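Local coordinates for protein CRISPR-associated endoribonuclease Cas6 1 (Methanocaldococcus jannaschii DSM 2661, PDB 5YI6) that probably binds CRISPR repeat transcripts and cuts them as an endoribonuclease, yielding the small guide RNAs used in antiviral defence, at residues A[6-11]-A[78-83]; A[25-30]-A[55-60]; A[84-89]-A[222-227]; A[97-102]-A[111-116]; A[129-134]-A[236-241]. One frame throughout, in Å; residues are numbered along the deposited sequence.

Two ferredoxin-like domains in tandem, as in other Cas6 proteins, explain how the five contacts are arranged. Interaction 1 pairs the central strands 5-12 and 78-85 of the N-terminal sheet. Interaction 2, from residues between those strands in sequence, sets helix 23-35 on that domain's core. Interaction 4 packs the end of helix 88-101 on strand 109-118, next to edge strand 103-106. Interaction 5 pairs strands 127-130 and 237-240 of the second sheet. Interaction 3 spans the two domains, its segments alternating in sequence with those of interaction 5. Centres of 1 and 2 lie about 11 Å apart, those of 4 and 5 about 24 Å. Arg6, Ser84 and Met236 tie interactions 1, 3 and 5 into one interdomain seam.

Interaction 1 of 5, residues A[6-11]-A[78-83]; sequences RIELEL and KAYLYI. With PO4 (phosphate ion), chain H.
Ile7, Leu9 and Leu11 pair with Ile83, Leu81 and Ala79 through six backbone hydrogen bonds, two per pair; the shortest runs from Leu9 N to Leu81 O at 2.8 Å. On the face carrying these apolar residues, Leu9 CD1 reaches Leu81 CD2 and Ile83 CD1, both at 4.2 Å, and Leu11 CD1 lies 4.1 Å from Leu81 CB. Branched chains suit this side because helices 88-101 and 23-35 cover it, as expected for the two central, antiparallel strands of a ferredoxin-like fold. The reverse face is polar and aromatic. There Glu8, with CG anti to the backbone N (chi1 172°), runs alongside Tyr82, its carboxylate turned 80° from the ring. Glu8 OE2 meets Tyr82 OH at 2.8 Å in a weak bond, while the stronger partner of this carboxylate is Arg63, in a salt bridge. Arg63 also makes a cation-pi contact with Tyr80, whose CD1 is 3.5 Å from Glu8 OE1. Further out, Tyr80 OH donates to phosphate O1 (2.7 Å) at the ring edge, and the extended Lys78 brings NZ 2.9 Å from phosphate O4. The ion probably comes from the crystallisation liquor.

Interaction 2 of 5, residues A[25-30]-A[55-60]; sequences YYLASA and FTFSLL
Leu27 and Ala28 belong to helix 23-35, the first helix of the N-terminal ferredoxin-like domain, and here they pack on Phe57 and the chain that follows it from edge strand 56-57. Leu27 carries most of the contact. With its CG anti to the backbone N (chi1 169°), the side chain slides past Phe57 in the opposite direction and sets CG 3.9 Å from Phe57 CE1. Its CD2 branch continues to Ser58 O at 3.3 Å and to Leu60 CG at 4.3 Å. Ser58 O is thereby buried beneath a methyl group and has no polar partner in the model. Phe57 turns its edge to Ala28: CZ is 3.8 Å from Ala28 CA, which lies near the ring plane. A small residue at 28 lets the ring come this close to the helix backbone. Ser58 OG donates to Leu59 O (2.7 Å) from above the carbonyl plane, a bond between neighbouring residues; the same OG also bonds to Tyr82 N. Tyr32, a proton acceptor by similarity, stands one helical turn beyond Ala28. Leu27 also touches Leu81 of strand 78-85 and Val106 of strand 103-106, while Ile31 of its own helix meets Phe57.

Interaction 3 of 5, residues A[84-89]-A[222-227]; sequences SSPNNE and YECGFG
The Glu223 carboxylate reaches Ser84 with one oxygen and an aromatic ring with the other: OE1 lies 3.2 Å from Ser84 CB, and OE2 sits at the edge of the Tyr222 ring, in its plane. Beyond the segments the Tyr222 ring also meets that of Phe125, and its hydroxyl is hydrogen-bonded to Asn239 N. The contact joins two ferredoxin-like domains, bringing the end of strand 78-85 in the first against the C-terminal end of helix 215-224 in the second. A bend at chi2 (-58°) turns the Glu223 chain, and OE1 has its main partner in Arg6 NE, a salt bridge that probably favours the charged carboxylate in this buried place. Pro86 packs through CD of its ring, 3.7 Å from Cys224 CA and 3.8 Å from Cys224 CB. The helix ends after Cys224, and Gly225 leaves it with a phi of 102°, which suits a residue without a side chain. On the other segment Ser85 OG accepts from Asn87 N at 2.9 Å, an ST turn; the same hydroxyl also bonds to Phe54 O, and Asn87 caps helix 88-101 through OD1 to Phe90 N. Across the domains Ser84 OG donates to Glu223 O, a carbonyl in the helix's last turn, at 2.8 Å, approaching from 35° above the carbonyl plane.

Interaction 4 of 5, residues A[97-102]-A[111-116]; sequences GLLEDG and FFVRKA
One direct hydrogen bond joins Gly102 to Val113: Val113 N donates to Gly102 O at 2.8 Å, almost straight at 174° although the N-H sits well above the carbonyl plane. The same oxygen receives a CA-H contact from Phe112 CA at 3.4 Å. Positive phi (89°), easily adopted by glycine, ends helix 88-101 here and turns the chain into strand 103-106 of the ferredoxin-like sheet. A water donates to both Leu99 O (2.9 Å) and Val113 O (2.7 Å), bridging helix and strand. Apolar contacts fill the rest. Leu99 crosses Val113 at about a right angle, its CD2 lying 3.9 Å from Val113 CG1 and 4.0 Å from Lys115 CA. Leu98 adds its CB, 4.5 Å from that CG1. Arg114 and Lys115 both pair with Glu10, consistent with a beta bulge in strand 109-118 at this point. With a water linking backbone carbonyls beside an exposed leucine, the chemistry implies a solvent-edged seam, anchored by a single direct backbone bond.

Interaction 5 of 5, residues A[129-134]-A[236-241]; sequences KTISPI and MVVNVE
Met236, Lys129 and Ile131 bury the most surface. Met236 is gripped through its backbone: its O accepts from Ile131 N at 2.8 Å and Ser132 N at 3.1 Å, both donors on the same side of the carbonyl plane, and its N donates to Ser132 OG at 3.0 Å. That hydroxyl, in turn, bonds to Phe57 O of the other domain; a serine suits the place because it can accept and donate at once. The long, flexible Met236 side chain, with CG anti to the backbone N (chi1 -169°), leads away toward Tyr82, Ser84 and Arg6. Ile131 packs along it from CG to SD, CG1 being 3.8 Å from Met236 CG and CD1 3.9 Å from Met236 SD. The other branch, Ile131 CG2, meets Val238 CG1 at 3.6 Å, the two side chains crossing at about a right angle. Lys129 works here through its methylenes. Its chain lies beside Val238, CG standing 3.8 Å from Val238 CG1, and crosses Val240, whose CG2 is equally near that CG. The exposed lysine thus covers valines with hydrocarbon. Two backbone bonds between Lys129 and Val238 hold the strands in antiparallel register, while Thr130 and Val237 form the adjacent non-hydrogen-bonded pair. This pairing of strands 127-130 and 237-240 joins the first and last strands of the C-terminal domain, the strand neighbours expected in a ferredoxin-like fold.

Interaction 1 of 5, residues A[6-11]-A[78-83]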
# COMPACT_ATOMS: atom_id res chain seq x y z
N ARG A 6 -0.18 9.89 -6.90
CA ARG A 6 0.39 9.50 -5.62
C ARG A 6 0.49 10.74 -4.73
O ARG A 6 0.93 11.80 -5.19
CB ARG A 6 1.78 8.86 -5.77
CG ARG A 6 2.46 8.58 -4.41
CD ARG A 6 3.81 7.85 -4.56
NE ARG A 6 3.60 6.52 -5.17
CZ ARG A 6 4.34 5.45 -4.89
NH1 ARG A 6 5.35 5.54 -4.02
NH2 ARG A 6 4.06 4.27 -5.46
N ILE A 7 0.10 10.61 -3.46
CA ILE A 7 0.24 11.70 -2.51
C ILE A 7 0.94 11.19 -1.25
O ILE A 7 0.90 10.01 -0.90
CB ILE A 7 -1.09 12.40 -2.13
CG1 ILE A 7 -2.05 11.43 -1.48
CG2 ILE A 7 -1.78 13.05 -3.40
CD1 ILE A 7 -2.03 11.42 0.02
N GLU A 8 1.64 12.10 -0.63
CA GLU A 8 2.22 11.93 0.70
C GLU A 8 1.39 12.74 1.69
O GLU A 8 1.43 13.98 1.67
CB GLU A 8 3.66 12.41 0.65
CG GLU A 8 4.31 12.46 2.06
CD GLU A 8 5.62 13.19 2.03
OE1 GLU A 8 5.65 14.40 2.37
OE2 GLU A 8 6.62 12.56 1.65
N LEU A 9 0.67 12.07 2.59
CA LEU A 9 -0.05 12.76 3.64
C LEU A 9 0.92 13.05 4.76
O LEU A 9 1.51 12.11 5.31
CB LEU A 9 -1.20 11.96 4.24
CG LEU A 9 -2.58 11.82 3.69
CD1 LEU A 9 -3.42 11.13 4.81
CD2 LEU A 9 -3.08 13.23 3.36
N GLU A 10 1.04 14.33 5.11
CA GLU A 10 1.92 14.75 6.19
C GLU A 10 1.10 14.77 7.47
O GLU A 10 0.16 15.56 7.59
CB GLU A 10 2.49 16.14 5.87
CG GLU A 10 3.16 16.15 4.49
CD GLU A 10 3.83 17.49 4.14
OE1 GLU A 10 3.75 18.45 4.92
OE2 GLU A 10 4.44 17.56 3.06
N LEU A 11 1.45 13.91 8.42
CA LEU A 11 0.71 13.73 9.65
C LEU A 11 1.51 14.27 10.82
O LEU A 11 2.75 14.23 10.80
CB LEU A 11 0.39 12.24 9.89
CG LEU A 11 -0.33 11.52 8.74
CD1 LEU A 11 -0.45 10.00 9.04
CD2 LEU A 11 -1.71 12.11 8.58
N LYS A 78 6.13 13.87 13.69
CA LYS A 78 5.73 13.77 12.29
C LYS A 78 5.74 12.32 11.81
O LYS A 78 6.57 11.51 12.23
CB LYS A 78 6.65 14.60 11.40
CG LYS A 78 6.49 16.14 11.67
CD LYS A 78 7.39 16.97 10.78
CE LYS A 78 7.20 18.46 11.09
NZ LYS A 78 8.15 19.28 10.30
N ALA A 79 4.80 12.01 10.92
CA ALA A 79 4.80 10.74 10.21
C ALA A 79 4.24 11.00 8.81
O ALA A 79 3.64 12.04 8.55
CB ALA A 79 4.00 9.64 10.92
N TYR A 80 4.50 10.07 7.90
CA TYR A 80 4.14 10.27 6.50
C TYR A 80 3.41 9.03 6.02
O TYR A 80 3.89 7.92 6.23
CB TYR A 80 5.38 10.52 5.65
CG TYR A 80 6.07 11.78 6.15
CD1 TYR A 80 5.73 13.02 5.61
CD2 TYR A 80 6.99 11.73 7.19
CE1 TYR A 80 6.34 14.18 6.06
CE2 TYR A 80 7.56 12.89 7.68
CZ TYR A 80 7.24 14.10 7.10
OH TYR A 80 7.83 15.26 7.54
N LEU A 81 2.29 9.22 5.32
CA LEU A 81 1.52 8.10 4.80
C LEU A 81 1.39 8.31 3.29
O LEU A 81 0.87 9.33 2.86
CB LEU A 81 0.14 8.02 5.49
CG LEU A 81 -0.88 7.03 4.91
CD1 LEU A 81 -0.32 5.61 5.11
CD2 LEU A 81 -2.24 7.21 5.58
N TYR A 82 1.87 7.35 2.50
CA TYR A 82 1.80 7.47 1.04
C TYR A 82 0.56 6.71 0.57
O TYR A 82 0.31 5.60 1.05
CB TYR A 82 3.04 6.87 0.38
CG TYR A 82 4.26 7.62 0.83
CD1 TYR A 82 4.71 8.72 0.11
CD2 TYR A 82 4.86 7.34 2.07
CE1 TYR A 82 5.80 9.49 0.57
CE2 TYR A 82 5.95 8.10 2.53
CZ TYR A 82 6.41 9.18 1.77
OH TYR A 82 7.47 9.95 2.22
N ILE A 83 -0.19 7.31 -0.37
CA ILE A 83 -1.42 6.71 -0.90
C ILE A 83 -1.40 6.94 -2.40
O ILE A 83 -1.05 8.03 -2.86
CB ILE A 83 -2.71 7.35 -0.32
CG1 ILE A 83 -2.63 7.52 1.21
CG2 ILE A 83 -3.94 6.50 -0.73
CD1 ILE A 83 -3.90 8.19 1.88
P PO4 H . 7.71 18.91 6.63
O1 PO4 H . 7.46 17.51 6.11
O2 PO4 H . 7.52 19.97 5.57
O3 PO4 H . 9.16 18.96 7.12
O4 PO4 H . 6.76 19.19 7.78

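Interaction 2 of 5, residues A[25-30]-A[55-60]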
# COMPACT_ATOMS: atom_id res chain seq x y z
N TYR A 25 -2.33 -3.13 10.72
CA TYR A 25 -3.72 -3.61 10.81
C TYR A 25 -4.68 -2.49 11.23
O TYR A 25 -5.79 -2.34 10.66
CB TYR A 25 -3.74 -4.77 11.79
CG TYR A 25 -5.11 -5.33 12.11
CD1 TYR A 25 -5.76 -6.15 11.20
CD2 TYR A 25 -5.73 -5.05 13.32
CE1 TYR A 25 -7.00 -6.68 11.49
CE2 TYR A 25 -6.97 -5.59 13.62
CZ TYR A 25 -7.60 -6.39 12.69
OH TYR A 25 -8.84 -6.95 12.96
N TYR A 26 -4.26 -1.68 12.21
CA TYR A 26 -5.08 -0.56 12.68
C TYR A 26 -5.12 0.58 11.69
O TYR A 26 -6.15 1.27 11.57
CB TYR A 26 -4.55 -0.07 14.04
CG TYR A 26 -4.52 -1.23 14.98
CD1 TYR A 26 -5.68 -1.64 15.61
CD2 TYR A 26 -3.35 -1.95 15.22
CE1 TYR A 26 -5.69 -2.73 16.47
CE2 TYR A 26 -3.34 -3.05 16.09
CZ TYR A 26 -4.52 -3.42 16.70
OH TYR A 26 -4.53 -4.50 17.55
N LEU A 27 -4.01 0.79 10.97
CA LEU A 27 -3.99 1.78 9.91
C LEU A 27 -4.99 1.41 8.82
O LEU A 27 -5.79 2.24 8.38
CB LEU A 27 -2.56 1.87 9.34
CG LEU A 27 -2.40 2.66 8.04
CD1 LEU A 27 -2.74 4.19 8.26
CD2 LEU A 27 -0.96 2.52 7.51
N ALA A 28 -4.97 0.14 8.40
CA ALA A 28 -5.87 -0.32 7.35
C ALA A 28 -7.31 -0.13 7.77
O ALA A 28 -8.14 0.31 6.97
CB ALA A 28 -5.63 -1.82 7.05
N SER A 29 -7.63 -0.49 9.03
CA SER A 29 -8.97 -0.26 9.55
C SER A 29 -9.33 1.23 9.52
O SER A 29 -10.45 1.61 9.15
CB SER A 29 -9.07 -0.81 10.98
OG SER A 29 -10.32 -0.49 11.56
N ALA A 30 -8.40 2.10 9.91
CA ALA A 30 -8.69 3.54 9.92
C ALA A 30 -8.98 4.06 8.52
O ALA A 30 -9.90 4.86 8.31
CB ALA A 30 -7.52 4.31 10.55
N PHE A 55 -6.22 0.77 -5.45
CA PHE A 55 -5.36 1.77 -4.81
C PHE A 55 -4.55 1.05 -3.75
O PHE A 55 -4.85 -0.09 -3.38
CB PHE A 55 -6.15 2.94 -4.20
CG PHE A 55 -6.95 2.60 -2.96
CD1 PHE A 55 -6.43 2.87 -1.67
CD2 PHE A 55 -8.19 2.01 -3.06
CE1 PHE A 55 -7.17 2.55 -0.51
CE2 PHE A 55 -8.95 1.69 -1.92
CZ PHE A 55 -8.43 1.96 -0.63
N THR A 56 -3.50 1.71 -3.28
CA THR A 56 -2.69 1.13 -2.20
C THR A 56 -2.23 2.23 -1.26
O THR A 56 -2.40 3.42 -1.54
CB THR A 56 -1.48 0.34 -2.75
OG1 THR A 56 -0.81 -0.33 -1.66
CG2 THR A 56 -0.47 1.28 -3.54
N PHE A 57 -1.66 1.84 -0.10
CA PHE A 57 -1.04 2.82 0.75
C PHE A 57 0.08 2.13 1.53
O PHE A 57 0.15 0.89 1.61
CB PHE A 57 -2.05 3.52 1.69
CG PHE A 57 -2.96 2.58 2.46
CD1 PHE A 57 -2.63 2.18 3.77
CD2 PHE A 57 -4.19 2.17 1.91
CE1 PHE A 57 -3.50 1.34 4.50
CE2 PHE A 57 -5.05 1.30 2.61
CZ PHE A 57 -4.71 0.91 3.92
N SER A 58 0.95 2.95 2.07
CA SER A 58 2.17 2.47 2.71
C SER A 58 1.91 2.21 4.20
O SER A 58 0.85 2.50 4.74
CB SER A 58 3.29 3.52 2.55
OG SER A 58 3.01 4.65 3.37
N LEU A 59 2.93 1.66 4.88
CA LEU A 59 3.01 1.78 6.33
C LEU A 59 3.26 3.25 6.69
O LEU A 59 3.72 4.03 5.85
CB LEU A 59 4.16 0.94 6.87
CG LEU A 59 4.26 -0.51 6.41
CD1 LEU A 59 5.53 -1.16 6.98
CD2 LEU A 59 3.06 -1.20 6.88
N LEU A 60 3.03 3.58 7.96
CA LEU A 60 3.41 4.91 8.45
C LEU A 60 4.93 5.02 8.44
O LEU A 60 5.62 4.14 8.95
CB LEU A 60 2.85 5.16 9.86
CG LEU A 60 1.32 5.29 9.93
CD1 LEU A 60 0.79 5.23 11.39
CD2 LEU A 60 0.81 6.59 9.23

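Interaction 3 of 5, residues A[84-89]-A[222-227]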
# COMPACT_ATOMS: atom_id res chain seq x y z
N SER A 84 -1.77 5.92 -3.17
CA SER A 84 -1.69 6.09 -4.62
C SER A 84 -2.76 5.26 -5.31
O SER A 84 -3.21 4.23 -4.80
CB SER A 84 -0.32 5.72 -5.19
OG SER A 84 -0.04 4.34 -4.97
N SER A 85 -3.11 5.69 -6.53
CA SER A 85 -4.06 4.93 -7.33
C SER A 85 -3.84 5.25 -8.80
O SER A 85 -3.48 6.39 -9.13
CB SER A 85 -5.51 5.27 -6.93
OG SER A 85 -6.44 4.58 -7.77
N PRO A 86 -4.10 4.30 -9.72
CA PRO A 86 -4.18 4.69 -11.13
C PRO A 86 -5.41 5.56 -11.41
O PRO A 86 -5.52 6.10 -12.51
CB PRO A 86 -4.24 3.34 -11.88
CG PRO A 86 -4.81 2.34 -10.85
CD PRO A 86 -4.23 2.83 -9.52
N ASN A 87 -6.32 5.72 -10.43
CA ASN A 87 -7.50 6.57 -10.57
C ASN A 87 -7.27 7.89 -9.82
O ASN A 87 -7.38 7.94 -8.59
CB ASN A 87 -8.75 5.86 -10.03
CG ASN A 87 -10.02 6.65 -10.31
OD1 ASN A 87 -10.04 7.87 -10.19
ND2 ASN A 87 -11.07 5.95 -10.70
N ASN A 88 -6.97 8.96 -10.56
CA ASN A 88 -6.62 10.20 -9.86
C ASN A 88 -7.83 10.85 -9.21
O ASN A 88 -7.68 11.60 -8.23
CB ASN A 88 -5.89 11.19 -10.77
CG ASN A 88 -6.77 11.71 -11.87
OD1 ASN A 88 -7.56 10.96 -12.44
ND2 ASN A 88 -6.63 12.99 -12.18
N GLU A 89 -9.04 10.62 -9.75
CA GLU A 89 -10.22 11.18 -9.10
C GLU A 89 -10.45 10.58 -7.72
O GLU A 89 -10.87 11.29 -6.80
CB GLU A 89 -11.46 10.97 -10.00
CG GLU A 89 -12.75 11.49 -9.36
CD GLU A 89 -13.97 11.36 -10.29
OE1 GLU A 89 -13.80 10.90 -11.45
OE2 GLU A 89 -15.09 11.68 -9.84
N TYR A 222 3.29 0.47 -9.96
CA TYR A 222 3.79 1.54 -9.09
C TYR A 222 2.64 2.29 -8.42
O TYR A 222 2.73 2.64 -7.25
CB TYR A 222 4.66 2.48 -9.91
CG TYR A 222 5.53 3.37 -9.04
CD1 TYR A 222 6.73 2.88 -8.52
CD2 TYR A 222 5.15 4.67 -8.76
CE1 TYR A 222 7.56 3.71 -7.70
CE2 TYR A 222 5.96 5.52 -7.96
CZ TYR A 222 7.15 5.00 -7.42
OH TYR A 222 7.96 5.80 -6.64
N GLU A 223 1.56 2.55 -9.15
CA GLU A 223 0.49 3.33 -8.51
C GLU A 223 -0.65 2.47 -7.94
O GLU A 223 -1.34 2.91 -7.03
CB GLU A 223 -0.01 4.43 -9.45
CG GLU A 223 1.15 5.46 -9.82
CD GLU A 223 1.88 6.23 -8.61
OE1 GLU A 223 1.97 5.76 -7.45
OE2 GLU A 223 2.41 7.34 -8.84
N CYS A 224 -0.85 1.27 -8.43
CA CYS A 224 -1.90 0.39 -7.90
C CYS A 224 -1.39 -0.49 -6.76
O CYS A 224 -2.18 -0.91 -5.91
CB CYS A 224 -2.44 -0.51 -9.01
SG CYS A 224 -3.97 -1.45 -8.52
N GLY A 225 -0.11 -0.78 -6.75
CA GLY A 225 0.50 -1.73 -5.85
C GLY A 225 0.78 -3.05 -6.57
O GLY A 225 0.16 -3.38 -7.58
N PHE A 226 1.76 -3.78 -6.06
CA PHE A 226 2.09 -5.13 -6.50
C PHE A 226 1.37 -6.14 -5.60
O PHE A 226 1.06 -5.86 -4.45
CB PHE A 226 3.62 -5.36 -6.49
CG PHE A 226 4.34 -4.64 -7.60
CD1 PHE A 226 4.62 -5.33 -8.80
CD2 PHE A 226 4.68 -3.30 -7.50
CE1 PHE A 226 5.26 -4.70 -9.84
CE2 PHE A 226 5.31 -2.63 -8.54
CZ PHE A 226 5.60 -3.32 -9.73
N GLY A 227 1.08 -7.33 -6.16
CA GLY A 227 0.47 -8.33 -5.29
C GLY A 227 -0.99 -8.02 -4.98
O GLY A 227 -1.62 -7.17 -5.59

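Interaction 4 of 5, residues A[97-102]-A[111-116]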
# COMPACT_ATOMS: atom_id res chain seq x y z
N GLY A 97 -11.38 14.97 1.35
CA GLY A 97 -12.09 14.55 2.56
C GLY A 97 -11.17 14.46 3.77
O GLY A 97 -11.52 14.91 4.86
N LEU A 98 -9.98 13.88 3.59
CA LEU A 98 -9.03 13.76 4.70
C LEU A 98 -8.61 15.14 5.21
O LEU A 98 -8.43 15.35 6.42
CB LEU A 98 -7.78 13.00 4.23
CG LEU A 98 -7.98 11.48 4.01
CD1 LEU A 98 -6.86 10.90 3.10
CD2 LEU A 98 -8.00 10.76 5.38
N LEU A 99 -8.39 16.08 4.30
CA LEU A 99 -7.97 17.43 4.72
C LEU A 99 -9.10 18.16 5.43
O LEU A 99 -8.86 18.86 6.41
CB LEU A 99 -7.46 18.24 3.53
CG LEU A 99 -6.09 17.77 3.04
CD1 LEU A 99 -5.75 18.44 1.72
CD2 LEU A 99 -5.00 18.02 4.09
N GLU A 100 -10.35 18.00 4.96
CA GLU A 100 -11.48 18.64 5.63
C GLU A 100 -11.72 18.04 7.02
O GLU A 100 -11.96 18.76 7.99
CB GLU A 100 -12.75 18.52 4.76
CG GLU A 100 -13.99 19.09 5.46
CD GLU A 100 -15.28 19.00 4.64
OE1 GLU A 100 -15.24 18.74 3.43
OE2 GLU A 100 -16.35 19.18 5.23
N ASP A 101 -11.70 16.71 7.12
CA ASP A 101 -11.79 16.04 8.40
C ASP A 101 -10.65 16.49 9.33
O ASP A 101 -10.89 16.99 10.45
CB ASP A 101 -11.75 14.52 8.11
CG ASP A 101 -11.71 13.65 9.34
OD1 ASP A 101 -11.56 14.14 10.47
OD2 ASP A 101 -11.83 12.42 9.16
N GLY A 102 -9.41 16.33 8.87
CA GLY A 102 -8.26 16.87 9.56
C GLY A 102 -7.63 15.96 10.60
O GLY A 102 -6.57 16.31 11.14
N PHE A 111 -3.42 11.58 14.92
CA PHE A 111 -2.69 12.47 14.03
C PHE A 111 -3.56 13.63 13.56
O PHE A 111 -4.75 13.46 13.30
CB PHE A 111 -2.20 11.73 12.77
CG PHE A 111 -1.25 10.64 13.04
CD1 PHE A 111 0.10 10.92 13.21
CD2 PHE A 111 -1.68 9.31 13.06
CE1 PHE A 111 1.01 9.90 13.45
CE2 PHE A 111 -0.78 8.29 13.30
CZ PHE A 111 0.58 8.56 13.48
N PHE A 112 -2.94 14.80 13.41
CA PHE A 112 -3.50 15.84 12.57
C PHE A 112 -3.04 15.62 11.14
O PHE A 112 -1.87 15.29 10.91
CB PHE A 112 -3.03 17.23 13.03
CG PHE A 112 -3.56 17.63 14.38
CD1 PHE A 112 -4.80 18.23 14.50
CD2 PHE A 112 -2.82 17.40 15.53
CE1 PHE A 112 -5.29 18.61 15.75
CE2 PHE A 112 -3.31 17.77 16.77
CZ PHE A 112 -4.54 18.38 16.88
N VAL A 113 -3.95 15.77 10.19
CA VAL A 113 -3.64 15.68 8.76
C VAL A 113 -3.34 17.09 8.28
O VAL A 113 -4.24 17.89 8.08
CB VAL A 113 -4.81 15.06 7.96
CG1 VAL A 113 -4.40 14.95 6.47
CG2 VAL A 113 -5.20 13.69 8.55
N ARG A 114 -2.05 17.40 8.06
CA ARG A 114 -1.60 18.77 7.82
C ARG A 114 -1.72 19.18 6.36
O ARG A 114 -2.22 20.27 6.06
CB ARG A 114 -0.14 18.92 8.28
CG ARG A 114 0.02 18.73 9.80
CD ARG A 114 -0.80 19.75 10.58
NE ARG A 114 -0.41 19.80 12.00
CZ ARG A 114 -1.16 20.31 12.97
NH1 ARG A 114 -2.36 20.83 12.69
NH2 ARG A 114 -0.72 20.29 14.23
N LYS A 115 -1.19 18.38 5.44
CA LYS A 115 -1.06 18.71 4.02
C LYS A 115 -0.98 17.41 3.23
O LYS A 115 -0.64 16.36 3.78
CB LYS A 115 0.21 19.52 3.72
CG LYS A 115 0.48 20.71 4.58
CD LYS A 115 1.74 21.42 4.13
CE LYS A 115 2.03 22.62 5.05
NZ LYS A 115 3.24 23.32 4.63
N ALA A 116 -1.20 17.50 1.92
CA ALA A 116 -0.99 16.35 1.05
C ALA A 116 -0.06 16.78 -0.07
O ALA A 116 -0.45 17.56 -0.95
CB ALA A 116 -2.33 15.83 0.47
O HOH W 1 -6.46 19.43 7.94

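Interaction 5 of 5, residues A[129-134]-A[236-241]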
# COMPACT_ATOMS: atom_id res chain seq x y z
N LYS A 129 11.51 -0.52 -4.02
CA LYS A 129 11.47 -1.20 -2.73
C LYS A 129 10.09 -1.02 -2.13
O LYS A 129 9.43 -0.02 -2.36
CB LYS A 129 12.55 -0.68 -1.78
CG LYS A 129 12.20 0.63 -1.19
CD LYS A 129 13.24 1.05 -0.11
CE LYS A 129 12.81 2.36 0.56
NZ LYS A 129 13.80 2.88 1.57
N THR A 130 9.66 -2.02 -1.37
CA THR A 130 8.33 -1.95 -0.75
C THR A 130 8.34 -0.92 0.38
O THR A 130 9.29 -0.86 1.19
CB THR A 130 7.93 -3.34 -0.22
OG1 THR A 130 8.94 -3.84 0.68
CG2 THR A 130 7.72 -4.36 -1.41
N ILE A 131 7.30 -0.09 0.42
CA ILE A 131 6.95 0.69 1.60
C ILE A 131 5.68 0.17 2.27
O ILE A 131 5.36 0.61 3.39
CB ILE A 131 6.86 2.20 1.29
CG1 ILE A 131 5.86 2.48 0.12
CG2 ILE A 131 8.25 2.70 0.89
CD1 ILE A 131 5.67 4.05 -0.14
N SER A 132 4.98 -0.79 1.66
CA SER A 132 4.19 -1.73 2.42
C SER A 132 4.45 -3.10 1.78
O SER A 132 4.68 -3.19 0.55
CB SER A 132 2.69 -1.40 2.44
OG SER A 132 2.16 -1.15 1.15
N PRO A 133 4.52 -4.16 2.57
CA PRO A 133 5.00 -5.44 2.02
C PRO A 133 3.97 -6.06 1.06
O PRO A 133 2.77 -5.77 1.11
CB PRO A 133 5.21 -6.32 3.26
CG PRO A 133 4.26 -5.78 4.30
CD PRO A 133 4.26 -4.24 4.03
N ILE A 134 4.48 -6.96 0.20
CA ILE A 134 3.70 -7.59 -0.88
C ILE A 134 3.08 -8.87 -0.36
O ILE A 134 3.76 -9.70 0.25
CB ILE A 134 4.57 -7.84 -2.12
CG1 ILE A 134 4.88 -6.49 -2.79
CG2 ILE A 134 3.90 -8.85 -3.14
CD1 ILE A 134 6.05 -6.54 -3.76
N MET A 236 2.68 -1.56 -1.78
CA MET A 236 3.11 -0.26 -2.30
C MET A 236 4.64 -0.19 -2.37
O MET A 236 5.33 -0.60 -1.44
CB MET A 236 2.57 0.90 -1.42
CG MET A 236 2.78 2.25 -2.11
SD MET A 236 1.93 3.54 -1.18
CE MET A 236 1.95 4.86 -2.39
N VAL A 237 5.17 0.32 -3.49
CA VAL A 237 6.61 0.41 -3.67
C VAL A 237 6.99 1.87 -3.91
O VAL A 237 6.16 2.73 -4.20
CB VAL A 237 7.13 -0.48 -4.82
CG1 VAL A 237 6.83 -1.95 -4.54
CG2 VAL A 237 6.57 -0.01 -6.20
N VAL A 238 8.29 2.13 -3.83
CA VAL A 238 8.82 3.46 -4.12
C VAL A 238 10.10 3.26 -4.91
O VAL A 238 10.78 2.24 -4.78
CB VAL A 238 9.07 4.29 -2.83
CG1 VAL A 238 10.22 3.71 -2.01
CG2 VAL A 238 9.36 5.75 -3.17
N ASN A 239 10.40 4.23 -5.77
CA ASN A 239 11.64 4.13 -6.53
C ASN A 239 12.82 4.43 -5.60
O ASN A 239 12.72 5.19 -4.63
CB ASN A 239 11.63 5.07 -7.72
CG ASN A 239 11.71 6.50 -7.33
OD1 ASN A 239 11.03 6.93 -6.39
ND2 ASN A 239 12.52 7.27 -8.05
N VAL A 240 13.94 3.75 -5.85
CA VAL A 240 15.17 3.94 -5.09
C VAL A 240 16.14 4.68 -6.01
O VAL A 240 16.47 4.19 -7.09
CB VAL A 240 15.77 2.61 -4.63
CG1 VAL A 240 17.09 2.87 -3.91
CG2 VAL A 240 14.79 1.86 -3.72
N GLU A 241 16.62 5.83 -5.55
CA GLU A 241 17.43 6.69 -6.41
C GLU A 241 18.80 6.06 -6.67
O GLU A 241 19.39 5.42 -5.80
CB GLU A 241 17.60 8.07 -5.77
CG GLU A 241 18.43 8.07 -4.49
CD GLU A 241 17.67 7.59 -3.26
OE1 GLU A 241 16.55 7.04 -3.40
OE2 GLU A 241 18.20 7.77 -2.14